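Local coordinates for protein nitroreductase (Desulfitobacterium hafniense, PDB 3PXV) that binds flavin mononucleotide (FMN) and, as a member of the nitroreductase family, probably works as a flavin-dependent oxidoreductase, at residues N21-D26 and A93-V98; I51-K56 and K152-P157; Q60-E65 and L139-G144; P100-Q105 and E158-G163; L127-I132 and L168-T173. All coordinates share one frame; numbering follows the deposited sequence.

Interaction 1: N21-D26 and A93-V98; sequences NEMPSD and APCMIV
The carbonyl oxygen of Pro94 lies against the tip of Met23, a selenomethionine in this crystal: CE of Met23 comes to 3.2 Å from Pro94 O, and SE flanks the same oxygen at 3.8 Å. Met23 gets there because CG stands anti to the backbone N (chi1 -176°) and the chain then bends at both chi2 and chi3, which brings its end nearer than its base. In that position Met23 SE also packs on Cys95 CB, 3.7 Å away. CB of Pro94 points toward the loop; it lies 3.5 Å from Asn21 O, and Pro94 CG 3.6 Å from Glu22 O, so that apolar ring carbons face two successive carbonyls. Further along, Pro24 CD rests 4.0 Å from Cys95 SG. Segment 21-26 is the approach to helix 26-36, with Ser25 as its N-cap, and it is laid over the beginning of strand 95-101. Leu29 of that helix touches both Pro24 and Cys95, while Asp26 forms a salt bridge with Lys54. Since no hydrogen bond joins the two segments, their direct hold on one another is van der Waals fit among proline, cysteine, selenomethionine and backbone carbonyls.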
# COMPACT_ATOMS: atom_id res chain seq x y z
N ASN B 21 3.05 -22.81 15.34
CA ASN B 21 2.26 -22.17 16.40
C ASN B 21 3.08 -21.19 17.26
O ASN B 21 2.51 -20.44 18.06
CB ASN B 21 1.49 -23.21 17.26
CG ASN B 21 2.40 -24.14 18.05
OD1 ASN B 21 3.62 -24.16 17.87
ND2 ASN B 21 1.81 -24.93 18.95
N GLU B 22 4.39 -21.15 17.06
CA GLU B 22 5.29 -20.28 17.81
C GLU B 22 5.00 -18.79 17.60
O GLU B 22 5.02 -18.29 16.47
CB GLU B 22 6.74 -20.56 17.43
CG GLU B 22 7.78 -19.85 18.30
CD GLU B 22 9.21 -20.11 17.84
OE1 GLU B 22 9.42 -20.41 16.63
OE2 GLU B 22 10.12 -19.99 18.68
N MSE B 23 4.76 -18.10 18.71
CA MSE B 23 4.47 -16.69 18.75
C MSE B 23 5.75 -15.88 18.54
O MSE B 23 6.78 -16.16 19.17
CB MSE B 23 3.89 -16.35 20.14
CG MSE B 23 3.43 -14.89 20.34
SE MSE B 23 1.85 -14.46 19.27
CE MSE B 23 0.47 -15.48 20.19
N PRO B 24 5.70 -14.87 17.64
CA PRO B 24 6.83 -13.97 17.52
C PRO B 24 6.98 -13.19 18.82
O PRO B 24 5.99 -12.97 19.51
CB PRO B 24 6.43 -13.02 16.39
CG PRO B 24 5.41 -13.77 15.61
CD PRO B 24 4.70 -14.65 16.59
N SER B 25 8.19 -12.81 19.17
CA SER B 25 8.42 -12.07 20.41
C SER B 25 7.79 -10.67 20.37
O SER B 25 7.58 -10.11 19.30
CB SER B 25 9.94 -11.96 20.70
OG SER B 25 10.63 -11.26 19.68
N ASP B 26 7.49 -10.12 21.54
CA ASP B 26 6.94 -8.77 21.66
C ASP B 26 7.91 -7.77 21.07
O ASP B 26 7.50 -6.78 20.48
CB ASP B 26 6.69 -8.42 23.12
CG ASP B 26 5.55 -9.23 23.73
OD1 ASP B 26 4.60 -9.59 22.99
OD2 ASP B 26 5.59 -9.48 24.96
N ALA B 93 -1.81 -19.34 11.88
CA ALA B 93 -1.03 -18.20 12.36
C ALA B 93 -1.43 -17.92 13.78
O ALA B 93 -2.62 -17.90 14.08
CB ALA B 93 -1.27 -16.96 11.51
N PRO B 94 -0.45 -17.67 14.65
CA PRO B 94 -0.72 -17.41 16.05
C PRO B 94 -0.99 -15.95 16.39
O PRO B 94 -1.29 -15.64 17.53
CB PRO B 94 0.56 -17.90 16.72
CG PRO B 94 1.63 -17.54 15.72
CD PRO B 94 1.00 -17.76 14.39
N CYS B 95 -0.86 -15.05 15.41
CA CYS B 95 -1.16 -13.63 15.62
C CYS B 95 -1.32 -12.91 14.31
O CYS B 95 -0.92 -13.40 13.27
CB CYS B 95 -0.07 -12.93 16.44
SG CYS B 95 1.40 -12.66 15.52
N MSE B 96 -1.90 -11.73 14.37
CA MSE B 96 -2.11 -10.94 13.17
C MSE B 96 -2.28 -9.49 13.55
O MSE B 96 -2.58 -9.16 14.68
CB MSE B 96 -3.38 -11.41 12.41
CG MSE B 96 -4.71 -11.21 13.15
SE MSE B 96 -6.21 -11.78 12.10
CE MSE B 96 -7.60 -11.54 13.44
N ILE B 97 -2.05 -8.63 12.58
CA ILE B 97 -2.30 -7.23 12.77
C ILE B 97 -3.51 -6.93 11.93
O ILE B 97 -3.53 -7.21 10.73
CB ILE B 97 -1.13 -6.39 12.33
CG1 ILE B 97 0.01 -6.58 13.34
CG2 ILE B 97 -1.56 -4.94 12.22
CD1 ILE B 97 1.29 -5.84 13.00
N VAL B 98 -4.54 -6.42 12.59
CA VAL B 98 -5.79 -6.01 11.95
C VAL B 98 -5.75 -4.51 11.75
O VAL B 98 -5.43 -3.80 12.69
CB VAL B 98 -7.01 -6.40 12.81
CG1 VAL B 98 -8.32 -5.93 12.17
CG2 VAL B 98 -7.01 -7.96 13.02

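Interaction 2: I51-K56 and K152-P157; sequences IVVKNK and KRLGFP
Ile51 meets the end of helix 147-154 with both branches of its side chain. CG2 stands anti to the backbone N and touches Leu154 O at 3.4 Å; CG1 lies beside that N (chi1 -57°), and the extended chi2 of 174° carries CD1 onward to Phe156. There Ile51 CD1 sits 3.6 Å from Phe156 CD1, near the ring plane and at its edge, the two side chains crossing at about a right angle. Leu154 and Val53 cross in the same manner, and the 3.5 Å between Val53 CG2 and Leu154 CD2 is tighter than ordinary carbon contact. The helix ends here in a Schellman motif with Gly155 as its C-prime residue, whose positive phi would jam a CB against the preceding carbonyl. This sharp exit lets Leu154 and Phe156 both reach strand 50-53, an outermost strand of the sheet within its own chain. The sheet nevertheless runs on, because Ile51, Val52 and Val53 pair in a parallel ladder with a strand of the second subunit. Phe156 also meets the ring of Phe141 at about 15° between planes, and Leu154 touches Leu58 and Met62 of helix 56-72.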
# COMPACT_ATOMS: atom_id res chain seq x y z
N ILE B 51 -3.80 -2.79 15.22
CA ILE B 51 -4.21 -3.65 16.31
C ILE B 51 -3.46 -4.97 16.21
O ILE B 51 -3.73 -5.78 15.32
CB ILE B 51 -5.75 -3.87 16.26
CG1 ILE B 51 -6.48 -2.54 16.29
CG2 ILE B 51 -6.22 -4.75 17.43
CD1 ILE B 51 -7.93 -2.66 16.10
N VAL B 52 -2.51 -5.19 17.12
CA VAL B 52 -1.70 -6.43 17.14
C VAL B 52 -2.46 -7.46 17.95
O VAL B 52 -2.51 -7.36 19.17
CB VAL B 52 -0.29 -6.22 17.79
CG1 VAL B 52 0.44 -7.55 17.90
CG2 VAL B 52 0.56 -5.24 16.98
N VAL B 53 -3.04 -8.44 17.27
CA VAL B 53 -3.86 -9.43 17.91
C VAL B 53 -3.07 -10.70 18.18
O VAL B 53 -2.49 -11.26 17.27
CB VAL B 53 -5.10 -9.77 17.04
CG1 VAL B 53 -6.01 -10.73 17.79
CG2 VAL B 53 -5.85 -8.52 16.69
N LYS B 54 -3.07 -11.14 19.43
CA LYS B 54 -2.39 -12.37 19.86
C LYS B 54 -3.33 -13.37 20.56
O LYS B 54 -2.92 -14.47 20.87
CB LYS B 54 -1.26 -12.04 20.86
CG LYS B 54 -0.28 -10.99 20.37
CD LYS B 54 1.03 -11.00 21.14
CE LYS B 54 0.88 -10.85 22.61
NZ LYS B 54 2.20 -10.94 23.29
N ASN B 55 -4.58 -12.97 20.79
CA ASN B 55 -5.53 -13.79 21.50
C ASN B 55 -6.03 -14.93 20.60
O ASN B 55 -6.69 -14.67 19.59
CB ASN B 55 -6.67 -12.91 21.97
CG ASN B 55 -7.61 -13.61 22.92
OD1 ASN B 55 -8.53 -14.32 22.51
ND2 ASN B 55 -7.43 -13.36 24.22
N LYS B 56 -5.72 -16.17 20.98
CA LYS B 56 -6.07 -17.34 20.17
C LYS B 56 -7.58 -17.53 20.03
O LYS B 56 -8.10 -17.78 18.94
CB LYS B 56 -5.44 -18.60 20.76
CG LYS B 56 -5.49 -19.82 19.84
CD LYS B 56 -4.86 -21.09 20.49
CE LYS B 56 -4.66 -22.22 19.46
NZ LYS B 56 -4.13 -23.50 20.03
N LYS B 152 -15.64 -4.41 19.08
CA LYS B 152 -15.32 -4.03 20.45
C LYS B 152 -14.22 -4.91 21.01
O LYS B 152 -13.34 -4.45 21.71
CB LYS B 152 -16.56 -4.09 21.34
CG LYS B 152 -17.60 -3.04 21.01
CD LYS B 152 -18.81 -3.12 21.95
CE LYS B 152 -19.60 -4.42 21.76
NZ LYS B 152 -20.93 -4.38 22.46
N ARG B 153 -14.27 -6.20 20.72
CA ARG B 153 -13.24 -7.08 21.24
C ARG B 153 -11.87 -6.70 20.66
O ARG B 153 -10.85 -6.81 21.34
CB ARG B 153 -13.58 -8.54 20.96
CG ARG B 153 -14.83 -8.98 21.69
CD ARG B 153 -15.25 -10.36 21.29
NE ARG B 153 -14.32 -11.38 21.74
CZ ARG B 153 -14.49 -12.69 21.53
NH1 ARG B 153 -15.55 -13.13 20.84
NH2 ARG B 153 -13.60 -13.54 21.99
N LEU B 154 -11.86 -6.21 19.43
CA LEU B 154 -10.59 -5.79 18.79
C LEU B 154 -10.20 -4.38 19.21
O LEU B 154 -9.04 -4.04 19.17
CB LEU B 154 -10.71 -5.86 17.28
CG LEU B 154 -10.68 -7.28 16.73
CD1 LEU B 154 -11.26 -7.36 15.32
CD2 LEU B 154 -9.26 -7.83 16.78
N GLY B 155 -11.20 -3.59 19.62
CA GLY B 155 -10.99 -2.23 20.04
C GLY B 155 -11.02 -1.24 18.89
O GLY B 155 -10.38 -0.20 18.96
N PHE B 156 -11.76 -1.54 17.83
CA PHE B 156 -11.91 -0.62 16.70
C PHE B 156 -12.46 0.72 17.18
O PHE B 156 -13.28 0.75 18.09
CB PHE B 156 -12.96 -1.18 15.73
CG PHE B 156 -12.46 -2.18 14.75
CD1 PHE B 156 -11.31 -2.93 14.97
CD2 PHE B 156 -13.23 -2.46 13.63
CE1 PHE B 156 -10.89 -3.88 14.04
CE2 PHE B 156 -12.84 -3.41 12.71
CZ PHE B 156 -11.67 -4.13 12.92
N PRO B 157 -12.04 1.83 16.55
CA PRO B 157 -12.72 3.09 16.88
C PRO B 157 -14.14 3.06 16.31
O PRO B 157 -14.38 2.41 15.28
CB PRO B 157 -11.88 4.16 16.16
CG PRO B 157 -10.61 3.50 15.75
CD PRO B 157 -10.84 2.03 15.70

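Interaction 3: Q60-E65 and L139-G144; sequences QEMEAE and LAFASG
Helix 56-72 passes close to segment 139-144, with CA of Met62 only 4.9 Å from CA of Ala140, and that segment then folds into a type I beta turn from Phe141 to Gly144. Ala140 offers its methyl to Met62: the two CB atoms are 3.7 Å apart. Met62, a selenomethionine, is extended as far as SE and then bends at chi3 (59°), which sets CE 3.9 Å from Phe141 CE1, obliquely to the ring. One helical turn on, Glu65 has CG anti to the backbone N (chi1 179°), which lays that carbon 3.7 Å from Ala140 O. The carboxylate is joined to the turn through one water, which donates to Glu65 OE2 at 2.9 Å and to Leu139 O at 2.9 Å while accepting from Ser143 N at 3.0 Å. Three groups thus grip this water, and it ties the helix to the turn where no direct hydrogen bond does. Ser143 OG itself accepts from the backbone N of Leu145. Leu139 and Ser143 also touch Tyr69, further along helix 56-72. Met62 also packs on Phe150 and Leu154 of helix 147-154, and Phe141 touches Ser151 and Leu154, so the loop is lodged between these two helices.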
# COMPACT_ATOMS: atom_id res chain seq x y z
N GLN B 60 -9.61 -17.72 16.52
CA GLN B 60 -10.40 -18.91 16.14
C GLN B 60 -11.87 -18.55 15.89
O GLN B 60 -12.50 -19.10 14.98
CB GLN B 60 -10.34 -20.03 17.20
CG GLN B 60 -8.97 -20.74 17.35
CD GLN B 60 -9.01 -21.89 18.41
OE1 GLN B 60 -9.69 -21.79 19.43
NE2 GLN B 60 -8.27 -22.96 18.15
N GLU B 61 -12.42 -17.65 16.69
CA GLU B 61 -13.83 -17.30 16.53
C GLU B 61 -14.08 -16.54 15.24
O GLU B 61 -15.05 -16.81 14.55
CB GLU B 61 -14.35 -16.52 17.75
CG GLU B 61 -14.46 -17.38 19.02
CD GLU B 61 -15.12 -16.67 20.20
OE1 GLU B 61 -15.84 -15.67 19.97
OE2 GLU B 61 -14.95 -17.13 21.35
N MSE B 62 -13.19 -15.62 14.91
CA MSE B 62 -13.33 -14.84 13.71
C MSE B 62 -13.14 -15.76 12.49
O MSE B 62 -13.79 -15.58 11.45
CB MSE B 62 -12.32 -13.68 13.69
CG MSE B 62 -12.58 -12.63 14.74
SE MSE B 62 -11.24 -11.23 14.81
CE MSE B 62 -11.44 -10.60 13.02
N GLU B 63 -12.26 -16.74 12.64
CA GLU B 63 -11.99 -17.68 11.55
C GLU B 63 -13.22 -18.55 11.28
O GLU B 63 -13.63 -18.71 10.14
CB GLU B 63 -10.77 -18.56 11.88
CG GLU B 63 -10.36 -19.49 10.72
CD GLU B 63 -9.08 -20.28 11.00
OE1 GLU B 63 -8.95 -20.86 12.09
OE2 GLU B 63 -8.21 -20.32 10.11
N ALA B 64 -13.79 -19.11 12.35
CA ALA B 64 -14.95 -19.98 12.24
C ALA B 64 -16.17 -19.20 11.73
O ALA B 64 -16.96 -19.73 10.96
CB ALA B 64 -15.25 -20.64 13.58
N GLU B 65 -16.31 -17.94 12.13
CA GLU B 65 -17.39 -17.09 11.61
C GLU B 65 -17.15 -16.82 10.12
O GLU B 65 -18.08 -16.93 9.29
CB GLU B 65 -17.48 -15.78 12.38
CG GLU B 65 -18.57 -14.83 11.87
CD GLU B 65 -19.99 -15.39 11.95
OE1 GLU B 65 -20.27 -16.28 12.82
OE2 GLU B 65 -20.83 -14.91 11.14
N LEU B 139 -14.31 -11.42 6.67
CA LEU B 139 -15.52 -12.22 6.65
C LEU B 139 -16.15 -12.36 8.05
O LEU B 139 -17.33 -12.65 8.19
CB LEU B 139 -15.24 -13.60 6.04
CG LEU B 139 -14.89 -13.64 4.55
CD1 LEU B 139 -14.45 -15.07 4.12
CD2 LEU B 139 -16.07 -13.16 3.72
N ALA B 140 -15.36 -12.11 9.10
CA ALA B 140 -15.87 -12.17 10.47
C ALA B 140 -16.94 -11.09 10.72
O ALA B 140 -17.76 -11.24 11.61
CB ALA B 140 -14.72 -12.01 11.44
N PHE B 141 -16.93 -10.03 9.93
CA PHE B 141 -17.84 -8.91 10.10
C PHE B 141 -18.95 -8.87 9.07
O PHE B 141 -19.90 -8.11 9.21
CB PHE B 141 -17.06 -7.61 9.89
CG PHE B 141 -15.88 -7.45 10.81
CD1 PHE B 141 -14.67 -8.00 10.48
CD2 PHE B 141 -15.99 -6.72 11.98
CE1 PHE B 141 -13.60 -7.85 11.31
CE2 PHE B 141 -14.91 -6.58 12.80
CZ PHE B 141 -13.72 -7.16 12.46
N ALA B 142 -18.82 -9.71 8.05
CA ALA B 142 -19.66 -9.65 6.86
C ALA B 142 -21.15 -9.82 7.04
O ALA B 142 -21.91 -9.18 6.33
CB ALA B 142 -19.13 -10.61 5.78
N SER B 143 -21.59 -10.66 7.96
CA SER B 143 -23.03 -10.87 8.16
C SER B 143 -23.66 -9.69 8.88
O SER B 143 -24.87 -9.50 8.82
CB SER B 143 -23.28 -12.14 8.98
OG SER B 143 -22.92 -11.94 10.34
N GLY B 144 -22.83 -8.91 9.57
CA GLY B 144 -23.29 -7.78 10.36
C GLY B 144 -23.78 -8.21 11.75
O GLY B 144 -23.94 -7.37 12.65
O HOH W 1 -20.00 -12.80 9.29

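Interaction 4: P100-Q105 and E158-G163; sequences PIDPTQ and EGYAFG
Strands 95-101 and 161-169 are antiparallel neighbours in the sheet, and the contact lies where the first ends and the second begins. Ile101 and Ala161 form a hydrogen-bonded pair: Ile101 N donates to Ala161 O at 2.7 Å, with 164° at the hydrogen, and Ala161 N returns a bond of 2.9 Å to Ile101 O, in the plane of that carbonyl. Pro100 and Phe162 form the adjoining non-hydrogen-bonded pair. Just before the strand, the Tyr160 ring lies flat over the peptide leaving Ile101. Ile101 C is 3.4 Å above the ring plane toward the rim, and Asp102 N is 3.7 Å above it, over the centre. Asp102 CB continues this row as a CH-pi contact, 4.2 Å from the Tyr160 ring centroid and 29° off the normal. The Asp102 carboxylate then serves its own chain: OD1 takes Thr104 N at 3.1 Å, an Asx turn, and Thr104 OG1 at 2.9 Å, both from one face of the carboxylate plane. A water bridges Asp102 OD2 and Tyr160 OH, and Arg49 gives that hydroxyl a weak further bond. An alanine in place of Tyr160 would probably leave the Ile101-Asp102 peptide without its aromatic cover and the bridging water without its phenolic partner. At Gly163 a CB would run into Ile101 CG2, so the absence of a side chain leaves room for that methyl. Such a pair, its strands joined not by a hairpin but through helix 106-126, strand 130-133 and helix 147-154, belongs to the central antiparallel sheet of the FMN-dependent nitroreductase-like fold.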
# COMPACT_ATOMS: atom_id res chain seq x y z
N PRO B 100 -8.14 -1.60 10.82
CA PRO B 100 -9.45 -1.05 10.51
C PRO B 100 -9.29 0.33 9.87
O PRO B 100 -8.26 0.97 10.02
CB PRO B 100 -10.09 -0.93 11.90
CG PRO B 100 -8.95 -0.65 12.78
CD PRO B 100 -7.87 -1.55 12.27
N ILE B 101 -10.32 0.79 9.18
CA ILE B 101 -10.22 2.06 8.49
C ILE B 101 -11.51 2.85 8.61
O ILE B 101 -12.58 2.29 8.90
CB ILE B 101 -9.83 1.88 6.98
CG1 ILE B 101 -10.87 1.09 6.21
CG2 ILE B 101 -8.49 1.19 6.80
CD1 ILE B 101 -10.65 1.23 4.70
N ASP B 102 -11.40 4.16 8.41
CA ASP B 102 -12.54 5.07 8.42
C ASP B 102 -13.15 4.96 7.03
O ASP B 102 -12.50 5.27 6.05
CB ASP B 102 -12.06 6.50 8.71
CG ASP B 102 -13.22 7.50 8.89
OD1 ASP B 102 -14.38 7.18 8.59
OD2 ASP B 102 -12.95 8.63 9.34
N PRO B 103 -14.38 4.45 6.92
CA PRO B 103 -15.00 4.33 5.60
C PRO B 103 -15.50 5.64 4.97
O PRO B 103 -15.81 5.64 3.79
CB PRO B 103 -16.19 3.40 5.87
CG PRO B 103 -16.53 3.63 7.28
CD PRO B 103 -15.24 3.88 7.98
N THR B 104 -15.60 6.73 5.74
CA THR B 104 -16.08 8.03 5.22
C THR B 104 -14.93 8.76 4.53
O THR B 104 -15.08 9.91 4.12
CB THR B 104 -16.65 8.96 6.34
OG1 THR B 104 -15.58 9.45 7.16
CG2 THR B 104 -17.72 8.24 7.21
N GLN B 105 -13.78 8.11 4.48
CA GLN B 105 -12.60 8.61 3.79
C GLN B 105 -12.49 7.87 2.42
O GLN B 105 -11.51 8.01 1.71
CB GLN B 105 -11.34 8.37 4.66
CG GLN B 105 -11.29 9.10 6.01
CD GLN B 105 -11.10 10.62 5.90
OE1 GLN B 105 -10.68 11.15 4.86
NE2 GLN B 105 -11.41 11.33 6.99
N GLU B 158 -15.05 3.79 16.94
CA GLU B 158 -16.44 3.83 16.50
C GLU B 158 -16.53 4.26 15.04
O GLU B 158 -15.90 5.23 14.64
CB GLU B 158 -17.27 4.80 17.35
CG GLU B 158 -18.79 4.54 17.28
CD GLU B 158 -19.62 5.61 17.98
OE1 GLU B 158 -19.29 6.82 17.84
OE2 GLU B 158 -20.62 5.25 18.66
N GLY B 159 -17.31 3.53 14.25
CA GLY B 159 -17.46 3.88 12.84
C GLY B 159 -16.48 3.22 11.89
O GLY B 159 -16.75 3.14 10.71
N TYR B 160 -15.35 2.73 12.41
CA TYR B 160 -14.33 2.07 11.60
C TYR B 160 -14.78 0.70 11.18
O TYR B 160 -15.43 -0.00 11.95
CB TYR B 160 -13.01 1.96 12.36
CG TYR B 160 -12.14 3.16 12.25
CD1 TYR B 160 -12.64 4.44 12.46
CD2 TYR B 160 -10.78 3.03 11.97
CE1 TYR B 160 -11.83 5.57 12.34
CE2 TYR B 160 -9.96 4.16 11.83
CZ TYR B 160 -10.49 5.41 12.03
OH TYR B 160 -9.70 6.50 11.92
N ALA B 161 -14.41 0.32 9.97
CA ALA B 161 -14.71 -0.97 9.42
C ALA B 161 -13.39 -1.68 9.09
O ALA B 161 -12.34 -1.07 9.03
CB ALA B 161 -15.56 -0.81 8.16
N PHE B 162 -13.45 -2.98 8.84
CA PHE B 162 -12.24 -3.72 8.49
C PHE B 162 -11.65 -3.25 7.17
O PHE B 162 -12.37 -3.02 6.19
CB PHE B 162 -12.55 -5.21 8.40
CG PHE B 162 -11.42 -6.04 7.89
CD1 PHE B 162 -10.53 -6.61 8.77
CD2 PHE B 162 -11.28 -6.28 6.53
CE1 PHE B 162 -9.51 -7.39 8.30
CE2 PHE B 162 -10.26 -7.05 6.06
CZ PHE B 162 -9.38 -7.61 6.95
N GLY B 163 -10.32 -3.13 7.14
CA GLY B 163 -9.60 -2.67 5.96
C GLY B 163 -8.80 -3.80 5.37
O GLY B 163 -9.00 -4.17 4.22
O HOH W 2 -10.90 8.89 11.51

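Interaction 5: L127-I132 and L168-T173; sequences LGIANI and LGHANT. With FMN (flavin mononucleotide), chain F.
Strand 130-133 carries Ile132 into the FMN pocket, and just ahead of that residue it pairs antiparallel with the end of strand 161-169. Ala130 and Gly169 are the hydrogen-bonded pair: Gly169 N donates to Ala130 O at 3.0 Å with 154° at the hydrogen, whereas Ala130 N to Gly169 O, though 2.8 Å, is bent to 122° and weak. In the next pair Asn131 CB packs 3.7 Å from Leu168 CD2. The amide of Asn131 turns back toward the residues just before the strand, ND2 bonding Thr125 OG1 of helix 106-126 and, at 3.2 Å within the amide plane, Ile129 O. Ile129 works with both branches. Its CG2, anti to the backbone N, lies 3.4 Å from Gly169 O and 4.0 Å from Leu168 CB; the bend at chi2 (-52°) swings CD1 to 3.9 Å from His170 CE1, obliquely to the ring. An alanine at Ile129 would remove both branches, and is likely to open a gap beside the Gly169 carbonyl and leave the His170 ring freer to turn. Backbone bonds of Asn131 with Cys16 and of Ile132 with Leu167 carry the strand on. Ile132 CD1 meets the flavin at N1, 3.5 Å away, so this touch is apolar on the protein side, while Arg13, Ser15, Arg17, Tyr91, Lys175 and His178 supply hydrogen bonds to the cofactor.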
# COMPACT_ATOMS: atom_id res chain seq x y z
N LEU B 127 12.63 -8.95 9.37
CA LEU B 127 12.87 -9.50 10.72
C LEU B 127 12.79 -11.01 10.79
O LEU B 127 12.86 -11.58 11.86
CB LEU B 127 11.90 -8.87 11.74
CG LEU B 127 12.14 -7.39 12.01
CD1 LEU B 127 11.03 -6.75 12.85
CD2 LEU B 127 13.48 -7.25 12.68
N GLY B 128 12.67 -11.67 9.64
CA GLY B 128 12.58 -13.12 9.61
C GLY B 128 11.21 -13.64 10.02
O GLY B 128 11.06 -14.84 10.29
N ILE B 129 10.21 -12.74 10.07
CA ILE B 129 8.83 -13.12 10.42
C ILE B 129 7.99 -13.33 9.14
O ILE B 129 7.77 -12.39 8.37
CB ILE B 129 8.15 -12.06 11.29
CG1 ILE B 129 8.92 -11.84 12.60
CG2 ILE B 129 6.71 -12.44 11.58
CD1 ILE B 129 9.21 -13.12 13.38
N ALA B 130 7.51 -14.55 8.96
CA ALA B 130 6.67 -14.89 7.83
C ALA B 130 5.34 -14.18 7.97
O ALA B 130 4.86 -13.93 9.07
CB ALA B 130 6.46 -16.41 7.77
N ASN B 131 4.74 -13.86 6.83
CA ASN B 131 3.50 -13.10 6.82
C ASN B 131 2.65 -13.32 5.57
O ASN B 131 3.10 -13.91 4.58
CB ASN B 131 3.83 -11.61 6.92
CG ASN B 131 4.71 -11.14 5.78
OD1 ASN B 131 4.21 -10.75 4.73
ND2 ASN B 131 6.05 -11.23 5.97
N ILE B 132 1.41 -12.84 5.63
CA ILE B 132 0.52 -12.86 4.50
C ILE B 132 -0.61 -11.84 4.73
O ILE B 132 -1.15 -11.78 5.84
CB ILE B 132 -0.11 -14.25 4.25
CG1 ILE B 132 -0.86 -14.24 2.92
CG2 ILE B 132 -1.12 -14.65 5.38
CD1 ILE B 132 -1.50 -15.58 2.55
N LEU B 168 0.96 -13.09 10.93
CA LEU B 168 2.36 -13.15 11.27
C LEU B 168 2.73 -14.40 12.04
O LEU B 168 1.97 -14.87 12.88
CB LEU B 168 2.74 -11.93 12.11
CG LEU B 168 2.45 -10.51 11.59
CD1 LEU B 168 2.78 -9.50 12.65
CD2 LEU B 168 3.17 -10.19 10.28
N GLY B 169 3.92 -14.93 11.77
CA GLY B 169 4.44 -16.08 12.49
C GLY B 169 5.71 -16.58 11.86
O GLY B 169 6.40 -15.84 11.17
N HIS B 170 6.05 -17.83 12.14
CA HIS B 170 7.20 -18.50 11.53
C HIS B 170 6.67 -19.51 10.53
O HIS B 170 5.71 -20.22 10.82
CB HIS B 170 8.06 -19.18 12.59
CG HIS B 170 8.80 -18.21 13.45
ND1 HIS B 170 9.95 -17.57 13.03
CD2 HIS B 170 8.55 -17.76 14.70
CE1 HIS B 170 10.37 -16.76 13.98
NE2 HIS B 170 9.53 -16.85 15.01
N ALA B 171 7.29 -19.55 9.34
CA ALA B 171 6.85 -20.49 8.29
C ALA B 171 7.13 -21.94 8.65
O ALA B 171 8.23 -22.28 9.08
CB ALA B 171 7.54 -20.17 6.93
N ASN B 172 6.11 -22.77 8.51
CA ASN B 172 6.26 -24.20 8.67
C ASN B 172 6.70 -24.67 7.29
O ASN B 172 7.67 -25.42 7.18
CB ASN B 172 4.96 -24.86 9.08
CG ASN B 172 5.13 -26.34 9.38
OD1 ASN B 172 6.16 -26.78 9.88
ND2 ASN B 172 4.09 -27.11 9.09
N THR B 173 6.01 -24.20 6.25
CA THR B 173 6.36 -24.52 4.87
C THR B 173 6.43 -23.23 4.04
O THR B 173 5.66 -22.29 4.22
CB THR B 173 5.41 -25.58 4.21
OG1 THR B 173 4.16 -25.00 3.86
CG2 THR B 173 5.18 -26.79 5.14
N1 FMN F . -4.00 -14.77 0.26
C2 FMN F . -4.78 -15.66 0.97
O2 FMN F . -4.48 -16.85 1.06
N3 FMN F . -5.91 -15.22 1.59
C4 FMN F . -6.30 -13.90 1.52
O4 FMN F . -7.33 -13.58 2.10
C4A FMN F . -5.51 -13.00 0.81
N5 FMN F . -5.85 -11.68 0.71
C5A FMN F . -4.95 -10.77 0.24
C6 FMN F . -5.21 -9.40 0.39
C7 FMN F . -4.31 -8.45 -0.08
C7M FMN F . -4.63 -7.01 0.12
C8 FMN F . -3.15 -8.86 -0.71
C8M FMN F . -2.16 -7.89 -1.23
C9 FMN F . -2.88 -10.23 -0.87
C9A FMN F . -3.79 -11.20 -0.39
N10 FMN F . -3.57 -12.56 -0.53
C10 FMN F . -4.35 -13.44 0.17
C1' FMN F . -2.19 -13.01 -0.91
C2' FMN F . -2.05 -13.02 -2.42
O2' FMN F . -2.69 -14.18 -2.92
C3' FMN F . -0.58 -12.96 -2.80
O3' FMN F . 0.02 -11.77 -2.34
C4' FMN F . -0.41 -13.03 -4.31
O4' FMN F . -0.90 -14.28 -4.70
C5' FMN F . 1.04 -12.87 -4.75
O5' FMN F . 1.84 -13.86 -4.14
P FMN F . 3.03 -13.46 -3.13
O1P FMN F . 3.54 -14.74 -2.54
O2P FMN F . 2.54 -12.55 -1.99
O3P FMN F . 4.05 -12.81 -3.99

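Interactions 1, 2, 4 and 5 all reach the four-stranded antiparallel sheet, ordered 50-53, 95-101, 161-169, 130-133, and interaction 3 lies beside it between helices. Strand 95-101 serves interactions 1 and 4 near its two ends, their centres about 23 Å apart; strand 161-169 likewise serves 4 and 5, about 27 Å apart on opposite sides of the chain's centre. Interactions 1 and 5, about 9 Å between centres, are joined by a probable backbone hydrogen bond from Leu168 N to Cys95 O. A salt bridge from Arg153 to Glu61 links interactions 2 and 3, and Phe156 packs on Pro100 of interaction 4. Along the chain, interaction 3 is nested within 2, while 1 closes before 4 and 5 open. Sequence-distant pieces thus interlock around one sheet, with the flavin beside interaction 5.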